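Local coordinates for BRIC1 (Synthetic construct, PDB 6FF6), which is a computationally designed, all-helical repeat protein with a novel corrugated architecture and no assigned biochemical function, at residues T99-I102 with N103-E107; L201-D204 with I205-F209. All blocks are in the same frame, centred on the assembly; numbering follows the deposited sequence.

Contact 1 (T99-I102 with N103-E107); sequences TDII and NLFLE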
loop_
_atom_site.group_PDB
_atom_site.type_symbol
_atom_site.label_atom_id
_atom_site.label_comp_id
_atom_site.label_asym_id
_atom_site.label_seq_id
_atom_site.Cartn_x
_atom_site.Cartn_y
_atom_site.Cartn_z
ATOM N N THR A 99 -21.426 -26.187 -16.625
ATOM C CA THR A 99 -21.783 -24.769 -16.771
ATOM C C THR A 99 -21.512 -23.960 -15.501
ATOM O O THR A 99 -20.933 -22.877 -15.595
ATOM C CB THR A 99 -23.228 -24.618 -17.281
ATOM O OG1 THR A 99 -23.329 -25.243 -18.570
ATOM C CG2 THR A 99 -23.683 -23.144 -17.382
ATOM N N ASP A 100 -21.906 -24.492 -14.325
ATOM C CA ASP A 100 -21.731 -23.832 -13.021
ATOM C C ASP A 100 -20.252 -23.514 -12.751
ATOM O O ASP A 100 -19.932 -22.398 -12.344
ATOM C CB ASP A 100 -22.308 -24.682 -11.849
ATOM C CG ASP A 100 -23.657 -25.381 -12.044
ATOM O OD1 ASP A 100 -23.759 -26.260 -12.944
ATOM O OD2 ASP A 100 -24.582 -25.115 -11.248
ATOM N N ILE A 101 -19.368 -24.501 -12.983
ATOM C CA ILE A 101 -17.926 -24.402 -12.778
ATOM C C ILE A 101 -17.330 -23.381 -13.694
ATOM O O ILE A 101 -16.541 -22.555 -13.243
ATOM C CB ILE A 101 -17.266 -25.794 -12.866
ATOM C CG1 ILE A 101 -17.609 -26.567 -11.579
ATOM C CG2 ILE A 101 -15.755 -25.698 -13.052
ATOM C CD1 ILE A 101 -17.598 -28.040 -11.682
ATOM N N ILE A 102 -17.775 -23.371 -14.951
ATOM C CA ILE A 102 -17.329 -22.377 -15.922
ATOM C C ILE A 102 -17.754 -20.957 -15.474
ATOM O O ILE A 102 -16.961 -20.019 -15.589
ATOM C CB ILE A 102 -17.760 -22.764 -17.364
ATOM C CG1 ILE A 102 -16.997 -24.049 -17.808
ATOM C CG2 ILE A 102 -17.475 -21.626 -18.346
ATOM C CD1 ILE A 102 -17.500 -24.778 -19.053
ATOM N N ASN A 103 -18.959 -20.816 -14.901
ATOM C CA ASN A 103 -19.425 -19.528 -14.389
ATOM C C ASN A 103 -18.572 -19.070 -13.224
ATOM O O ASN A 103 -18.302 -17.866 -13.108
ATOM C CB ASN A 103 -20.882 -19.584 -13.974
ATOM C CG ASN A 103 -21.836 -19.634 -15.128
ATOM O OD1 ASN A 103 -21.545 -19.150 -16.233
ATOM N ND2 ASN A 103 -23.007 -20.210 -14.890
ATOM N N LEU A 104 -18.129 -20.024 -12.373
ATOM C CA LEU A 104 -17.243 -19.745 -11.245
ATOM C C LEU A 104 -15.894 -19.222 -11.771
ATOM O O LEU A 104 -15.362 -18.255 -11.224
ATOM C CB LEU A 104 -17.002 -21.018 -10.441
ATOM C CG LEU A 104 -17.340 -20.980 -8.990
ATOM C CD1 LEU A 104 -17.392 -22.383 -8.447
ATOM C CD2 LEU A 104 -16.332 -20.152 -8.208
ATOM N N PHE A 105 -15.369 -19.844 -12.853
ATOM C CA PHE A 105 -14.139 -19.451 -13.520
ATOM C C PHE A 105 -14.271 -18.050 -14.048
ATOM O O PHE A 105 -13.330 -17.268 -13.950
ATOM C CB PHE A 105 -13.802 -20.418 -14.659
ATOM C CG PHE A 105 -13.097 -21.696 -14.268
ATOM C CD1 PHE A 105 -12.068 -21.689 -13.339
ATOM C CD2 PHE A 105 -13.429 -22.902 -14.863
ATOM C CE1 PHE A 105 -11.395 -22.872 -13.011
ATOM C CE2 PHE A 105 -12.766 -24.087 -14.512
ATOM C CZ PHE A 105 -11.784 -24.069 -13.559
ATOM N N LEU A 106 -15.454 -17.694 -14.538
ATOM C CA LEU A 106 -15.662 -16.330 -15.038
ATOM C C LEU A 106 -15.635 -15.332 -13.904
ATOM O O LEU A 106 -15.025 -14.282 -14.025
ATOM C CB LEU A 106 -16.940 -16.209 -15.893
ATOM C CG LEU A 106 -16.870 -16.911 -17.236
ATOM C CD1 LEU A 106 -18.232 -17.293 -17.712
ATOM C CD2 LEU A 106 -16.091 -16.082 -18.253
ATOM N N GLU A 107 -16.214 -15.698 -12.772
ATOM C CA GLU A 107 -16.231 -14.864 -11.580
ATOM C C GLU A 107 -14.836 -14.688 -10.994
ATOM O O GLU A 107 -14.513 -13.603 -10.521
ATOM C CB GLU A 107 -17.211 -15.432 -10.561
ATOM C CG GLU A 107 -18.657 -15.268 -11.009
ATOM C CD GLU A 107 -19.706 -15.354 -9.916
ATOM O OE1 GLU A 107 -19.886 -16.452 -9.337
ATOM O OE2 GLU A 107 -20.363 -14.319 -9.652
#
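The amides of Asn103, Leu104, Phe105 and Leu106 reach back one turn to the carbonyls of Thr99, Asp100, Ile101 and Ile102, four i to i+4 hydrogen bonds, N to O 2.9 to 3.0 Å, that carry the first turns of helix 99-121. On the buried flank Ile101 and Phe105 run side by side in the same direction. The branch methyl does the touching: Ile101 CG2 lies 3.7 Å from Phe105 CE2, and it gets there because it stands opposite the backbone N while CG1 turns back beside that nitrogen (chi1 -74°). Just before the helix, Asn98 OD1 accepts a hydrogen bond from Ile101 N. Beyond the ring lie Met83, Met86, Leu87 and Ala90 of helix 74-92 and Leu41 of helix 23-42, so Phe105 joins three helices of what resembles an Hpt-like helical bundle. Trimming Phe105 to an alanine would probably leave Ile101 CG2 without its aromatic neighbour and open a gap against helix 74-92. A second apolar pair is looser, Ile102 CG2 standing 4.4 Å from Leu106 CD1. On the exposed flank Thr99 and Asn103 point the same way, CG2 of the threonine lying 3.9 Å from ND2 of the asparagine.

Contact 2 (L201-D204 with I205-F209); sequences LNTD and IINLF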
loop_
_atom_site.group_PDB
_atom_site.type_symbol
_atom_site.label_atom_id
_atom_site.label_comp_id
_atom_site.label_asym_id
_atom_site.label_seq_id
_atom_site.Cartn_x
_atom_site.Cartn_y
_atom_site.Cartn_z
ATOM N N LEU A 201 28.331 28.264 -6.154
ATOM C CA LEU A 201 27.038 28.920 -5.962
ATOM C C LEU A 201 27.208 30.391 -5.624
ATOM O O LEU A 201 28.217 30.756 -5.029
ATOM C CB LEU A 201 26.230 28.214 -4.854
ATOM C CG LEU A 201 25.964 26.700 -5.000
ATOM C CD1 LEU A 201 25.340 26.138 -3.740
ATOM C CD2 LEU A 201 25.067 26.405 -6.188
ATOM N N ASN A 202 26.216 31.231 -5.992
ATOM C CA ASN A 202 26.185 32.684 -5.735
ATOM C C ASN A 202 24.741 33.171 -5.490
ATOM O O ASN A 202 23.824 32.348 -5.534
ATOM C CB ASN A 202 26.865 33.476 -6.880
ATOM C CG ASN A 202 26.227 33.338 -8.248
ATOM O OD1 ASN A 202 25.006 33.413 -8.424
ATOM N ND2 ASN A 202 27.050 33.157 -9.261
ATOM N N THR A 203 24.525 34.494 -5.266
ATOM C CA THR A 203 23.179 35.038 -5.024
ATOM C C THR A 203 22.235 34.793 -6.195
ATOM O O THR A 203 21.105 34.356 -5.957
ATOM C CB THR A 203 23.204 36.514 -4.608
ATOM O OG1 THR A 203 24.000 36.642 -3.435
ATOM C CG2 THR A 203 21.809 37.072 -4.302
ATOM N N ASP A 204 22.688 35.070 -7.442
ATOM C CA ASP A 204 21.888 34.878 -8.657
ATOM C C ASP A 204 21.379 33.417 -8.770
ATOM O O ASP A 204 20.186 33.209 -8.988
ATOM C CB ASP A 204 22.688 35.260 -9.926
ATOM C CG ASP A 204 23.203 36.694 -10.014
ATOM O OD1 ASP A 204 24.041 37.081 -9.164
ATOM O OD2 ASP A 204 22.819 37.410 -10.975
ATOM N N ILE A 205 22.292 32.428 -8.610
ATOM C CA ILE A 205 22.008 30.991 -8.664
ATOM C C ILE A 205 20.957 30.612 -7.607
ATOM O O ILE A 205 19.971 29.950 -7.937
ATOM C CB ILE A 205 23.318 30.151 -8.548
ATOM C CG1 ILE A 205 24.211 30.370 -9.787
ATOM C CG2 ILE A 205 23.028 28.648 -8.314
ATOM C CD1 ILE A 205 25.686 29.928 -9.676
ATOM N N ILE A 206 21.151 31.071 -6.362
ATOM C CA ILE A 206 20.220 30.824 -5.257
ATOM C C ILE A 206 18.827 31.392 -5.569
ATOM O O ILE A 206 17.822 30.706 -5.341
ATOM C CB ILE A 206 20.800 31.308 -3.904
ATOM C CG1 ILE A 206 22.010 30.434 -3.505
ATOM C CG2 ILE A 206 19.732 31.320 -2.786
ATOM C CD1 ILE A 206 22.943 31.075 -2.530
ATOM N N ASN A 207 18.768 32.614 -6.118
ATOM C CA ASN A 207 17.507 33.244 -6.514
ATOM C C ASN A 207 16.837 32.511 -7.668
ATOM O O ASN A 207 15.612 32.587 -7.805
ATOM C CB ASN A 207 17.723 34.709 -6.867
ATOM C CG ASN A 207 17.928 35.573 -5.656
ATOM O OD1 ASN A 207 17.568 35.199 -4.527
ATOM N ND2 ASN A 207 18.504 36.748 -5.875
ATOM N N LEU A 208 17.633 31.820 -8.506
ATOM C CA LEU A 208 17.069 31.036 -9.592
ATOM C C LEU A 208 16.423 29.795 -8.997
ATOM O O LEU A 208 15.351 29.390 -9.447
ATOM C CB LEU A 208 18.107 30.676 -10.666
ATOM C CG LEU A 208 17.513 30.018 -11.942
ATOM C CD1 LEU A 208 16.412 30.882 -12.582
ATOM C CD2 LEU A 208 18.583 29.705 -12.945
ATOM N N PHE A 209 17.068 29.226 -7.960
ATOM C CA PHE A 209 16.597 28.078 -7.187
ATOM C C PHE A 209 15.307 28.424 -6.438
ATOM O O PHE A 209 14.377 27.614 -6.426
ATOM C CB PHE A 209 17.693 27.570 -6.245
ATOM C CG PHE A 209 18.811 26.768 -6.881
ATOM C CD1 PHE A 209 18.619 26.102 -8.092
ATOM C CD2 PHE A 209 20.038 26.628 -6.245
ATOM C CE1 PHE A 209 19.645 25.327 -8.666
ATOM C CE2 PHE A 209 21.059 25.843 -6.813
ATOM C CZ PHE A 209 20.855 25.199 -8.021
#
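Leu201 packs its CD2 methyl against two residues of the following helix, meeting Ile205 CG2 at 3.7 Å and Phe209 CE2 at 4.1 Å, and its side chain crosses both at about a right angle. This is the close-packed side: Ile205 and Phe209 are buried, with Leu244 of helix 231-247 against the isoleucine and Met187, Leu190 and Leu191 of helix 178-196 round the ring. Asn202 sits at the edge of this patch. Its CG lies between its own N and carbonyl carbon (chi1 62°), which carries OD1 back over the helix start to accept from Ile205 N at 2.9 Å, a nearly straight bond with an N-H...O angle of 169°. The side-chain amide of Asn202 also crosses the isoleucine, Asn202 ND2 being 3.5 Å from Ile205 CD1. The backbone oxygen of the same asparagine receives Ile206 N at 3.1 Å, so Asn202 takes two of the helix's first four amides. On the solvent side the residues are exposed: Thr203 and Asn207 run side by side, with CG2 of the threonine 3.7 Å from ND2 of the asparagine, and Asp204 is exposed as well. An asparagine N-cap is a classic helix start, and here a leucine just before it adds apolar packing against the first turns.

Contacts 1 and 2 sit at the starts of two helices, 99-121 and 203-224, one in each of two halves that resemble Hpt domains. They lie on opposite sides of the chain's centre, each with its own centre about 33 Å from it, and their centres are about 66 Å apart. Their nearest atoms remain about 50 Å from one another, so neither touches the other. Surroundings differ: Leu104 of contact 1 packs on Gln143 of the second subunit, whereas contact 2 meets no other chain of the assembly and has the C-terminal helix 231-247 beside it. In both, a phenylalanine packs against the preceding helix, 74-92 or 178-196.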